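Local coordinates for betaine aldehyde dehydrogenase (Staphylococcus aureus subsp. aureus COL, PDB 4QTO), which catalyses the NAD-dependent oxidation of betaine aldehyde to glycine betaine, as a tetrameric member of the aldehyde dehydrogenase family, at residues A[157-160]-A[161-164]; A[90-93]-A[94-97]; A[360-363]-A[364-367]; A[407-410]-A[411-415]; A[324-327]-A[328-332]. All coordinates share one frame; numbering follows the deposited sequence. Where two conformers were deposited one is given.

Interaction 1 of 5, residues A[157-160]-A[161-164]; sequences SPIP and DTES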
loop_
_atom_site.group_PDB
_atom_site.type_symbol
_atom_site.label_atom_id
_atom_site.label_comp_id
_atom_site.label_asym_id
_atom_site.label_seq_id
_atom_site.Cartn_x
_atom_site.Cartn_y
_atom_site.Cartn_z
ATOM N N SER A 157 -16.430 1.016 6.007
ATOM C CA SER A 157 -17.000 0.488 7.200
ATOM C C SER A 157 -18.137 -0.497 6.905
ATOM O O SER A 157 -18.987 -0.236 6.059
ATOM C CB SER A 157 -17.579 1.631 8.059
ATOM O OG SER A 157 -18.196 1.119 9.226
ATOM N N PRO A 158 -18.189 -1.586 7.694
ATOM C CA PRO A 158 -19.288 -2.531 7.559
ATOM C C PRO A 158 -20.568 -2.084 8.272
ATOM O O PRO A 158 -21.597 -2.802 8.213
ATOM C CB PRO A 158 -18.728 -3.783 8.218
ATOM C CG PRO A 158 -17.852 -3.231 9.309
ATOM C CD PRO A 158 -17.202 -2.039 8.682
ATOM N N ILE A 159 -20.523 -0.941 8.965
ATOM C CA ILE A 159 -21.690 -0.418 9.677
ATOM C C ILE A 159 -22.260 0.744 8.861
ATOM O O ILE A 159 -21.589 1.752 8.630
ATOM C CB ILE A 159 -21.330 0.128 11.090
ATOM C CG1 ILE A 159 -20.586 -0.931 11.898
ATOM C CG2 ILE A 159 -22.607 0.587 11.795
ATOM C CD1 ILE A 159 -20.103 -0.458 13.255
ATOM N N PRO A 160 -23.511 0.619 8.415
ATOM C CA PRO A 160 -24.070 1.761 7.676
ATOM C C PRO A 160 -24.104 3.048 8.514
ATOM O O PRO A 160 -24.226 3.002 9.738
ATOM C CB PRO A 160 -25.477 1.287 7.300
ATOM C CG PRO A 160 -25.423 -0.219 7.370
ATOM C CD PRO A 160 -24.418 -0.534 8.452
ATOM N N ASP A 161 -23.990 4.181 7.845
ATOM C CA ASP A 161 -24.031 5.493 8.510
ATOM C C ASP A 161 -22.904 5.685 9.527
ATOM O O ASP A 161 -23.106 6.200 10.626
ATOM C CB ASP A 161 -25.396 5.788 9.142
ATOM C CG ASP A 161 -26.501 5.931 8.104
ATOM O OD1 ASP A 161 -26.242 6.480 7.031
ATOM O OD2 ASP A 161 -27.628 5.480 8.374
ATOM N N THR A 162 -21.715 5.229 9.152
ATOM C CA THR A 162 -20.512 5.504 9.919
ATOM C C THR A 162 -19.359 5.836 8.963
ATOM O O THR A 162 -19.383 5.431 7.778
ATOM C CB THR A 162 -20.042 4.313 10.791
ATOM O OG1 THR A 162 -19.704 3.204 9.934
ATOM C CG2 THR A 162 -21.089 3.913 11.795
ATOM N N GLU A 163 -18.383 6.582 9.479
ATOM C CA GLU A 163 -17.154 6.883 8.769
ATOM C C GLU A 163 -16.074 6.256 9.611
ATOM O O GLU A 163 -16.038 6.467 10.841
ATOM C CB GLU A 163 -16.877 8.379 8.677
ATOM C CG GLU A 163 -15.572 8.650 7.934
ATOM C CD GLU A 163 -14.963 10.024 8.130
ATOM O OE1 GLU A 163 -14.716 10.636 7.074
ATOM O OE2 GLU A 163 -14.667 10.459 9.293
ATOM N N SER A 164 -15.164 5.544 8.963
ATOM C CA SER A 164 -14.077 4.855 9.640
ATOM C C SER A 164 -12.753 5.240 9.035
ATOM O O SER A 164 -12.584 5.157 7.811
ATOM C CB SER A 164 -14.275 3.341 9.474
ATOM O OG SER A 164 -13.198 2.548 10.007
#

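Interaction 2 of 5, residues A[90-93]-A[94-97]; sequences QETA and ETRG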
loop_
_atom_site.group_PDB
_atom_site.type_symbol
_atom_site.label_atom_id
_atom_site.label_comp_id
_atom_site.label_asym_id
_atom_site.label_seq_id
_atom_site.Cartn_x
_atom_site.Cartn_y
_atom_site.Cartn_z
ATOM N N GLN A 90 2.730 18.182 15.751
ATOM C CA GLN A 90 1.631 18.724 14.949
ATOM C C GLN A 90 2.146 19.607 13.828
ATOM O O GLN A 90 1.359 20.277 13.138
ATOM C CB GLN A 90 0.638 19.479 15.847
ATOM C CG GLN A 90 0.018 18.616 16.918
ATOM C CD GLN A 90 -0.845 17.518 16.360
ATOM O OE1 GLN A 90 -1.503 17.696 15.332
ATOM N NE2 GLN A 90 -0.869 16.374 17.041
ATOM N N GLU A 91 3.460 19.677 13.648
ATOM C CA GLU A 91 4.043 20.370 12.505
ATOM C C GLU A 91 3.614 19.574 11.270
ATOM O O GLU A 91 3.296 18.374 11.364
ATOM C CB GLU A 91 5.572 20.388 12.596
ATOM C CG GLU A 91 6.320 21.080 11.502
ATOM C CD GLU A 91 5.847 22.501 11.263
ATOM O OE1 GLU A 91 6.443 23.423 11.889
ATOM O OE2 GLU A 91 4.855 22.692 10.493
ATOM N N THR A 92 3.538 20.234 10.113
ATOM C CA THR A 92 3.147 19.493 8.903
ATOM C C THR A 92 4.206 18.467 8.543
ATOM O O THR A 92 5.404 18.653 8.788
ATOM C CB THR A 92 2.896 20.382 7.662
ATOM O OG1 THR A 92 4.125 20.911 7.172
ATOM C CG2 THR A 92 1.883 21.496 7.950
ATOM N N ALA A 93 3.782 17.344 7.953
ATOM C CA ALA A 93 4.756 16.295 7.600
ATOM C C ALA A 93 5.736 16.802 6.553
ATOM O O ALA A 93 6.912 16.465 6.583
ATOM C CB ALA A 93 4.046 15.030 7.129
ATOM N N GLU A 94 5.247 17.625 5.636
ATOM C CA GLU A 94 6.106 18.200 4.581
ATOM C C GLU A 94 7.221 19.048 5.208
ATOM O O GLU A 94 8.383 18.932 4.832
ATOM C CB GLU A 94 5.262 19.065 3.652
ATOM C CG GLU A 94 6.063 19.680 2.516
ATOM C CD GLU A 94 5.210 20.653 1.719
ATOM O OE1 GLU A 94 4.839 21.728 2.261
ATOM O OE2 GLU A 94 4.868 20.342 0.543
ATOM N N THR A 95 6.878 19.834 6.217
ATOM C CA THR A 95 7.881 20.648 6.926
ATOM C C THR A 95 8.853 19.791 7.721
ATOM O O THR A 95 10.044 20.064 7.701
ATOM C CB THR A 95 7.204 21.747 7.764
ATOM O OG1 THR A 95 6.622 22.701 6.871
ATOM C CG2 THR A 95 8.235 22.484 8.654
ATOM N N ARG A 96 8.355 18.753 8.393
ATOM C CA ARG A 96 9.239 17.835 9.086
ATOM C C ARG A 96 10.238 17.221 8.102
ATOM O O ARG A 96 11.428 17.131 8.381
ATOM C CB ARG A 96 8.465 16.761 9.843
ATOM C CG ARG A 96 7.623 17.301 11.009
ATOM C CD ARG A 96 7.251 16.200 11.987
ATOM N NE ARG A 96 6.472 15.151 11.356
ATOM C CZ ARG A 96 5.150 15.065 11.354
ATOM N NH1 ARG A 96 4.421 15.871 12.118
ATOM N NH2 ARG A 96 4.577 14.071 10.687
ATOM N N GLY A 97 9.755 16.837 6.926
ATOM C CA GLY A 97 10.632 16.281 5.923
ATOM C C GLY A 97 11.704 17.270 5.475
ATOM O O GLY A 97 12.869 16.893 5.288
HETATM O O HOH W 1 5.083 24.411 8.309
HETATM O O HOH W 2 3.538 22.461 4.987
#

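Interaction 3 of 5, residues A[360-363]-A[364-367]; sequences HRNK and IESY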
loop_
_atom_site.group_PDB
_atom_site.type_symbol
_atom_site.label_atom_id
_atom_site.label_comp_id
_atom_site.label_asym_id
_atom_site.label_seq_id
_atom_site.Cartn_x
_atom_site.Cartn_y
_atom_site.Cartn_z
ATOM N N HIS A 360 36.871 -5.909 25.007
ATOM C CA HIS A 360 36.408 -6.650 23.833
ATOM C C HIS A 360 37.500 -7.561 23.299
ATOM O O HIS A 360 37.242 -8.721 22.942
ATOM C CB HIS A 360 35.861 -5.715 22.743
ATOM C CG HIS A 360 35.087 -6.445 21.704
ATOM N ND1 HIS A 360 34.001 -7.226 22.026
ATOM C CD2 HIS A 360 35.248 -6.558 20.365
ATOM C CE1 HIS A 360 33.512 -7.779 20.930
ATOM N NE2 HIS A 360 34.249 -7.390 19.909
ATOM N N ARG A 361 38.725 -7.060 23.236
ATOM C CA ARG A 361 39.821 -7.888 22.784
ATOM C C ARG A 361 39.989 -9.099 23.715
ATOM O O ARG A 361 40.199 -10.235 23.256
ATOM C CB ARG A 361 41.133 -7.120 22.681
ATOM C CG ARG A 361 42.242 -8.067 22.210
ATOM C CD ARG A 361 43.473 -7.364 21.689
ATOM N NE ARG A 361 44.147 -6.592 22.713
ATOM C CZ ARG A 361 45.336 -5.999 22.550
ATOM N NH1 ARG A 361 46.036 -6.096 21.398
ATOM N NH2 ARG A 361 45.836 -5.320 23.557
ATOM N N ASN A 362 39.878 -8.875 25.023
ATOM C CA ASN A 362 39.989 -9.986 25.971
ATOM C C ASN A 362 38.896 -11.036 25.737
ATOM O O ASN A 362 39.156 -12.245 25.854
ATOM C CB ASN A 362 39.928 -9.477 27.417
ATOM C CG ASN A 362 41.153 -8.675 27.803
ATOM O OD1 ASN A 362 42.199 -8.756 27.155
ATOM N ND2 ASN A 362 41.046 -7.945 28.892
ATOM N N LYS A 363 37.692 -10.590 25.386
ATOM C CA LYS A 363 36.595 -11.509 25.121
ATOM C C LYS A 363 36.901 -12.360 23.881
ATOM O O LYS A 363 36.681 -13.574 23.872
ATOM C CB LYS A 363 35.290 -10.738 24.915
ATOM C CG LYS A 363 34.065 -11.635 24.876
ATOM C CD LYS A 363 32.818 -10.908 24.375
ATOM C CE LYS A 363 32.501 -9.626 25.128
ATOM N NZ LYS A 363 32.233 -9.844 26.571
ATOM N N ILE A 364 37.419 -11.715 22.837
ATOM C CA ILE A 364 37.775 -12.428 21.609
ATOM C C ILE A 364 38.854 -13.463 21.945
ATOM O O ILE A 364 38.789 -14.632 21.530
ATOM C CB ILE A 364 38.285 -11.453 20.533
ATOM C CG1 ILE A 364 37.153 -10.520 20.101
ATOM C CG2 ILE A 364 38.835 -12.236 19.353
ATOM C CD1 ILE A 364 37.620 -9.295 19.327
ATOM N N GLU A 365 39.854 -13.048 22.707
ATOM C CA GLU A 365 40.923 -13.962 23.114
ATOM C C GLU A 365 40.410 -15.169 23.872
ATOM O O GLU A 365 40.870 -16.321 23.645
ATOM C CB GLU A 365 41.964 -13.241 23.980
ATOM C CG GLU A 365 42.765 -12.298 23.131
ATOM C CD GLU A 365 43.769 -11.453 23.893
ATOM O OE1 GLU A 365 43.515 -11.013 25.043
ATOM O OE2 GLU A 365 44.791 -11.148 23.255
ATOM N N SER A 366 39.459 -14.949 24.768
ATOM C CA SER A 366 38.908 -16.050 25.532
ATOM C C SER A 366 38.223 -17.069 24.622
ATOM O O SER A 366 38.176 -18.257 24.922
ATOM C CB SER A 366 37.934 -15.551 26.611
ATOM O OG SER A 366 36.730 -15.074 26.039
ATOM N N TYR A 367 37.637 -16.600 23.513
ATOM C CA TYR A 367 36.992 -17.517 22.582
ATOM C C TYR A 367 37.977 -18.457 21.891
ATOM O O TYR A 367 37.603 -19.561 21.493
ATOM C CB TYR A 367 36.121 -16.767 21.572
ATOM C CG TYR A 367 34.722 -16.589 22.044
ATOM C CD1 TYR A 367 33.854 -17.691 22.119
ATOM C CD2 TYR A 367 34.208 -15.329 22.363
ATOM C CE1 TYR A 367 32.537 -17.555 22.525
ATOM C CE2 TYR A 367 32.888 -15.185 22.776
ATOM C CZ TYR A 367 32.056 -16.293 22.852
ATOM O OH TYR A 367 30.738 -16.130 23.269
#

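Interaction 4 of 5, residues A[407-410]-A[411-415]; sequences SMRI and VQEEV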
loop_
_atom_site.group_PDB
_atom_site.type_symbol
_atom_site.label_atom_id
_atom_site.label_comp_id
_atom_site.label_asym_id
_atom_site.label_seq_id
_atom_site.Cartn_x
_atom_site.Cartn_y
_atom_site.Cartn_z
ATOM N N SER A 407 27.752 -28.201 16.915
ATOM C CA SER A 407 27.583 -28.382 18.353
ATOM C C SER A 407 28.484 -27.476 19.190
ATOM O O SER A 407 28.265 -27.311 20.398
ATOM C CB SER A 407 27.900 -29.841 18.745
ATOM O OG SER A 407 29.286 -30.123 18.644
ATOM N N MET A 408 29.500 -26.892 18.568
ATOM C CA MET A 408 30.478 -26.090 19.303
ATOM C C MET A 408 30.071 -24.683 19.675
ATOM O O MET A 408 29.401 -24.001 18.907
ATOM C CB MET A 408 31.760 -25.990 18.485
ATOM C CG MET A 408 32.445 -27.309 18.218
ATOM S SD MET A 408 33.890 -27.060 17.172
ATOM C CE MET A 408 34.555 -28.742 17.190
ATOM N N ARG A 409 30.527 -24.221 20.840
ATOM C CA ARG A 409 30.277 -22.837 21.236
ATOM C C ARG A 409 30.847 -21.810 20.251
ATOM O O ARG A 409 30.234 -20.763 20.018
ATOM C CB ARG A 409 30.877 -22.548 22.622
ATOM C CG ARG A 409 30.226 -23.286 23.772
ATOM C CD ARG A 409 30.824 -22.815 25.101
ATOM N NE ARG A 409 30.649 -21.380 25.281
ATOM C CZ ARG A 409 31.346 -20.603 26.099
ATOM N NH1 ARG A 409 32.323 -21.096 26.856
ATOM N NH2 ARG A 409 31.087 -19.305 26.133
ATOM N N ILE A 410 32.011 -22.109 19.673
ATOM C CA ILE A 410 32.658 -21.165 18.750
ATOM C C ILE A 410 31.798 -20.968 17.503
ATOM O O ILE A 410 31.880 -19.921 16.878
ATOM C CB ILE A 410 34.115 -21.575 18.415
ATOM C CG1 ILE A 410 34.899 -20.459 17.684
ATOM C CG2 ILE A 410 34.170 -22.874 17.616
ATOM C CD1 ILE A 410 35.237 -19.247 18.510
ATOM N N VAL A 411 30.993 -21.967 17.156
ATOM C CA VAL A 411 30.112 -21.878 15.985
ATOM C C VAL A 411 28.800 -21.239 16.392
ATOM O O VAL A 411 28.267 -20.415 15.648
ATOM C CB VAL A 411 29.868 -23.260 15.337
ATOM C CG1 VAL A 411 28.773 -23.166 14.274
ATOM C CG2 VAL A 411 31.161 -23.777 14.740
ATOM N N GLN A 412 28.274 -21.578 17.571
ATOM C CA GLN A 412 26.976 -21.061 17.991
ATOM C C GLN A 412 26.963 -19.629 18.515
ATOM O O GLN A 412 25.991 -18.906 18.298
ATOM C CB GLN A 412 26.378 -21.974 19.041
ATOM C CG GLN A 412 25.963 -23.333 18.508
ATOM C CD GLN A 412 24.813 -23.241 17.524
ATOM O OE1 GLN A 412 23.843 -22.510 17.773
ATOM N NE2 GLN A 412 24.881 -23.999 16.434
ATOM N N GLU A 413 28.048 -19.200 19.141
ATOM C CA GLU A 413 28.107 -17.892 19.766
ATOM C C GLU A 413 28.773 -16.789 18.943
ATOM O O GLU A 413 29.750 -17.018 18.227
ATOM C CB GLU A 413 28.790 -18.030 21.137
ATOM C CG GLU A 413 28.074 -19.038 22.020
ATOM C CD GLU A 413 28.747 -19.265 23.364
ATOM O OE1 GLU A 413 29.590 -18.441 23.782
ATOM O OE2 GLU A 413 28.414 -20.272 24.000
ATOM N N GLU A 414 28.239 -15.587 19.067
ATOM C CA GLU A 414 28.759 -14.418 18.327
ATOM C C GLU A 414 30.009 -13.869 19.012
ATOM O O GLU A 414 29.944 -13.342 20.122
ATOM C CB GLU A 414 27.699 -13.309 18.241
ATOM C CG GLU A 414 28.114 -12.046 17.453
ATOM C CD GLU A 414 27.138 -10.858 17.584
ATOM O OE1 GLU A 414 26.850 -10.461 18.735
ATOM O OE2 GLU A 414 26.761 -10.270 16.541
ATOM N N VAL A 415 31.129 -13.958 18.324
ATOM C CA VAL A 415 32.411 -13.459 18.844
ATOM C C VAL A 415 32.552 -11.958 18.579
ATOM O O VAL A 415 33.148 -11.219 19.387
ATOM C CB VAL A 415 33.562 -14.254 18.172
ATOM C CG1 VAL A 415 34.916 -13.744 18.575
ATOM C CG2 VAL A 415 33.445 -15.759 18.489
#

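Interaction 5 of 5, residues A[324-327]-A[328-332]; sequences SIKD and KFEQA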
loop_
_atom_site.group_PDB
_atom_site.type_symbol
_atom_site.label_atom_id
_atom_site.label_comp_id
_atom_site.label_asym_id
_atom_site.label_seq_id
_atom_site.Cartn_x
_atom_site.Cartn_y
_atom_site.Cartn_z
ATOM N N SER A 324 32.767 -30.727 -1.384
ATOM C CA SER A 324 33.560 -30.932 -2.579
ATOM C C SER A 324 34.661 -29.910 -2.830
ATOM O O SER A 324 35.682 -30.232 -3.457
ATOM C CB SER A 324 32.615 -31.013 -3.795
ATOM O OG SER A 324 31.805 -29.854 -3.840
ATOM N N ILE A 325 34.456 -28.671 -2.373
ATOM C CA ILE A 325 35.445 -27.606 -2.530
ATOM C C ILE A 325 35.995 -27.073 -1.210
ATOM O O ILE A 325 36.705 -26.066 -1.205
ATOM C CB ILE A 325 34.928 -26.432 -3.375
ATOM C CG1 ILE A 325 33.679 -25.758 -2.789
ATOM C CG2 ILE A 325 34.673 -26.902 -4.804
ATOM C CD1 ILE A 325 33.477 -24.314 -3.218
ATOM N N LYS A 326 35.677 -27.750 -0.112
ATOM C CA LYS A 326 36.081 -27.251 1.195
ATOM C C LYS A 326 37.585 -27.117 1.347
ATOM O O LYS A 326 38.058 -26.099 1.828
ATOM C CB LYS A 326 35.492 -28.151 2.278
ATOM C CG LYS A 326 35.857 -27.751 3.678
ATOM C CD LYS A 326 35.064 -28.630 4.624
ATOM C CE LYS A 326 35.410 -28.389 6.058
ATOM N NZ LYS A 326 36.751 -28.945 6.362
ATOM N N ASP A 327 38.348 -28.126 0.932
ATOM C CA ASP A 327 39.807 -28.040 1.043
ATOM C C ASP A 327 40.401 -26.902 0.180
ATOM O O ASP A 327 41.240 -26.143 0.637
ATOM C CB ASP A 327 40.433 -29.379 0.731
ATOM C CG ASP A 327 40.076 -30.436 1.746
ATOM O OD1 ASP A 327 39.740 -30.085 2.904
ATOM O OD2 ASP A 327 40.203 -31.627 1.431
ATOM N N LYS A 328 39.942 -26.795 -1.070
ATOM C CA LYS A 328 40.368 -25.736 -1.990
ATOM C C LYS A 328 40.049 -24.365 -1.380
ATOM O O LYS A 328 40.875 -23.428 -1.385
ATOM C CB LYS A 328 39.578 -25.913 -3.304
ATOM C CG LYS A 328 39.841 -24.906 -4.399
ATOM C CD LYS A 328 38.863 -25.043 -5.543
ATOM C CE LYS A 328 39.183 -24.046 -6.633
ATOM N NZ LYS A 328 38.270 -24.165 -7.804
ATOM N N PHE A 329 38.833 -24.244 -0.860
ATOM C CA PHE A 329 38.386 -22.997 -0.253
ATOM C C PHE A 329 39.203 -22.609 0.995
ATOM O O PHE A 329 39.675 -21.458 1.105
ATOM C CB PHE A 329 36.917 -23.040 0.088
ATOM C CG PHE A 329 36.454 -21.795 0.795
ATOM C CD1 PHE A 329 36.157 -20.642 0.072
ATOM C CD2 PHE A 329 36.397 -21.768 2.178
ATOM C CE1 PHE A 329 35.809 -19.476 0.720
ATOM C CE2 PHE A 329 36.006 -20.607 2.836
ATOM C CZ PHE A 329 35.707 -19.477 2.099
ATOM N N GLU A 330 39.382 -23.549 1.911
ATOM C CA GLU A 330 40.134 -23.251 3.129
ATOM C C GLU A 330 41.547 -22.801 2.787
ATOM O O GLU A 330 42.047 -21.813 3.331
ATOM C CB GLU A 330 40.187 -24.450 4.085
ATOM C CG GLU A 330 38.866 -24.741 4.753
ATOM C CD GLU A 330 38.868 -25.970 5.645
ATOM O OE1 GLU A 330 39.929 -26.611 5.804
ATOM O OE2 GLU A 330 37.797 -26.288 6.176
ATOM N N GLN A 331 42.199 -23.501 1.870
ATOM C CA GLN A 331 43.536 -23.106 1.494
ATOM C C GLN A 331 43.588 -21.696 0.908
ATOM O O GLN A 331 44.478 -20.899 1.238
ATOM C CB GLN A 331 44.159 -24.110 0.538
ATOM C CG GLN A 331 45.620 -23.753 0.362
ATOM C CD GLN A 331 46.334 -23.785 1.738
ATOM O OE1 GLN A 331 46.368 -24.838 2.357
ATOM N NE2 GLN A 331 46.828 -22.620 2.256
ATOM N N ALA A 332 42.651 -21.384 0.021
ATOM C CA ALA A 332 42.627 -20.073 -0.615
ATOM C C ALA A 332 42.339 -18.949 0.390
ATOM O O ALA A 332 42.986 -17.899 0.354
ATOM C CB ALA A 332 41.598 -20.052 -1.728
HETATM O O HOH W 3 41.304 -28.255 4.333
#

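Interaction 1 of 5, residues A[157-160]-A[161-164]
An ST turn, in which a serine oxygen accepts from the backbone two residues on, opens the loop that joins strand 152-155 to strand 162-177, and Ser157 and Thr162 meet across that loop. The two hydroxyls lie 2.7 Å apart, OG of Ser157 to OG1 of Thr162, with Ser157 as the donor. Thr162 passes its own proton on: OG1 gives a hydrogen bond of 2.7 Å to O of Ile159, reaching that oxygen 23° off the carbonyl plane. The chain of bonds begins and ends on Ile159, whose N donates to OG of Ser157 at 3.1 Å, the bond that makes the ST turn. Each hydroxyl therefore both gives and receives, and the loop is tied from within by side chains. Thr162 can do this because chi1 of 63° sets OG1 between its own N and carbonyl carbon, facing into the turn, while CG2, anti to the carbonyl carbon, packs on CG2 of Ile159 at 3.7 Å. Beyond the hydroxyls, CB of Ser157 lies 4.0 Å from CB of Ser164, whose OG is bonded to His505 in the adjacent strand 501-509. Asp161, its phi and psi both positive, takes the left-handed conformation that turns the chain into the strand. Phe475 of the second subunit packs on Ser157, Ile159 and Ser164, and Pro158 touches Glu94 of the third subunit. The loop is the connection of a beta hairpin, strand 152-155 running antiparallel to strand 162-177, in the part of the aldehyde dehydrogenase fold that meets its neighbours in the tetramer.

Interaction 2 of 5, residues A[90-93]-A[94-97]
Thr92 and Thr95 face each other where an extended backbone turns into helix 93-109: phi/psi of -66°/148° at Thr92 gives way to helical values from Ala93 onward. The first helical bonds follow at once, N of Arg96 to O of Thr92 at 3.0 Å and N of Gly97 to O of Ala93 at 2.9 Å. OG1 of Thr92 takes the proton of the backbone N of Thr95 at 3.1 Å, a capping bond to an amide of the first turn. A chi1 of 71° holds OG1 over the helix end. The same oxygen lies 3.1 Å from OG1 of Thr95 and gives its proton to a water, which in turn donates to Glu94 OE1. Glu91 folds back beside the cap. Its CD lies 3.5 Å from CG2 of Thr95, the two side chains crossing at about a right angle, while OE2 accepts from N of Thr92 at 2.8 Å; a second water links OE2 with OG1 of Thr95. Behind them the Arg96 guanidinium has CA of Ala93 over one face, and its NE donates to O of Ala196. Glu94 leads outward to Gln477 of the fourth subunit, and Thr92 packs on Pro158 of the third. Here a threonine N-cap starts a helix at a subunit boundary of the tetramer.

Interaction 3 of 5, residues A[360-363]-A[364-367]
A chi1 of 71° places OG of Ser366 between its own N and carbonyl carbon, pointing back along helix 358-373 to donate a 2.6 Å hydrogen bond to O of Lys363. This is the familiar bond of a helical serine to a carbonyl of the preceding turn. The carbonyl is shared, since N of Tyr367 also donates to O of Lys363, at 3.2 Å and from the same face of the carbonyl plane. One turn earlier His360, its CG anti to the backbone N (chi1 -166°), lies against Ile364: CD2 of the ring is 3.8 Å from CD1 of Ile364, and CG1 of Ile364 sits over one ring face toward the rim. NE2 of His360 is hydrogen-bonded to O of Phe416, and Trp180 meets the ring edge-to-face. The side chains of Arg361 and Glu365 cross at a slant, their guanidinium and carboxylate planes 2° apart, with NE of Arg361 4.6 Å from OE2 of Glu365. Glu365 instead forms its salt bridge with Arg384, and Arg361 NH1 bonds to O of Phe395. The two side chains come closest where CG of Arg361 lies 4.1 Å from CD and OE2 of Glu365.

Interaction 4 of 5, residues A[407-410]-A[411-415]
Arg409 grips the carboxylate of Glu413 side-on with two nitrogens, one to each oxygen. NE meets OE2 at 2.8 Å in an almost straight bond, close to the guanidinium plane but above the plane of the carboxylate. NH2 reaches OE1 at 2.9 Å on its syn lone pair. The two planes are turned 43° against each other, which makes this a twisted, two-point salt bridge. A bend at chi3 of Arg409 (58°) swings NE and NH2 toward the acid, while Glu413 stays extended beyond CG. Tyr367 OH on helix 358-373 is a further partner of Glu413 OE1, and Arg409 NH1 bonds to a triethylene glycol, probably from the crystallisation liquor.

The backbone beneath sets the spacing: N of Glu413 donates to O of Arg409 at 2.8 Å, and O of Met408 accepts from N of Gln412 at 3.0 Å and also from N of Val411. These bonds make up the short helix 409-412, which links strand 399-402 to strand 419-425 in a beta-alpha-beta unit. Met408 is its N-cap residue, and Glu374 takes the backbone N-H groups of Arg409 and Ile410 with its two carboxylate oxygens. On the buried side, in one of the two conformers of Ile410, CD1 of Ile410 packs on CG2 of Val415 at 3.9 Å, and both side chains lie against Tyr367.

Interaction 5 of 5, residues A[324-327]-A[328-332]
Lys326 and Glu330 pair one turn apart on the polar side of helix 323-337, where Lys326 still touches Val321 of strand 318-322, while Ile325 and Phe329, also one turn apart, belong to its packed side. The helix backbone ties this second pair, N of Phe329 donating to O of Ile325 at 2.8 Å, and CB of Phe329 lies 3.3 Å from that same oxygen. From there the phenyl ring leads away from the preceding turn into apolar surroundings, where it meets Phe294 and Ala301 of helix 294-306 together with Ile319 and Val321. Ile288 of strand 285-288 receives both Ile325 and Phe329.

The polar side carries charge and a bridging water. NZ of Lys326 gives a 2.9 Å bond to OE2 of Glu330, a salt bridge that meets the oxygen on its syn side but 34° out of the carboxylate plane. The lysine chain runs extended until chi4 (-72°), where the bend turns NZ onto the acid; CE is 3.2 Å from the same OE2. The other oxygen of Glu330 faces Asp327: OE1 lies 4.5 Å from OD1 of Asp327, and a water between these two acids donates to both, at 2.8 Å to OD1 of Asp327 and 2.6 Å to OE1 of Glu330. That bridge, with the lysine on the far oxygen, probably eases the repulsion between the like charges. Such a division, with an i to i+4 salt bridge on one side and an aromatic inside, is characteristic of an amphipathic helix laid on the beta sheet of an alpha/beta fold.

Overall arrangement
Along the chain the order is interaction 2, 1, 5, 3 and 4, and in space they form two groups. Interactions 1 and 2 lie on the same side of the chain's centre, their centres 30 Å apart, and both touch the third subunit. Interactions 3, 4 and 5 lie far from interaction 1, 56 to 66 Å between centres, around the seven-stranded sheet that includes strands 318-322 and 419-425. Interactions 3 and 4 touch directly, centres 13 Å apart, with Tyr367 joining helix 358-373 to helix 409-412; interaction 5 stands about 11 Å from interaction 4 at the nearest atoms. The first group meets neighbouring subunits; the second is touched by no other chain of the assembly, and interaction 5 is on the surface.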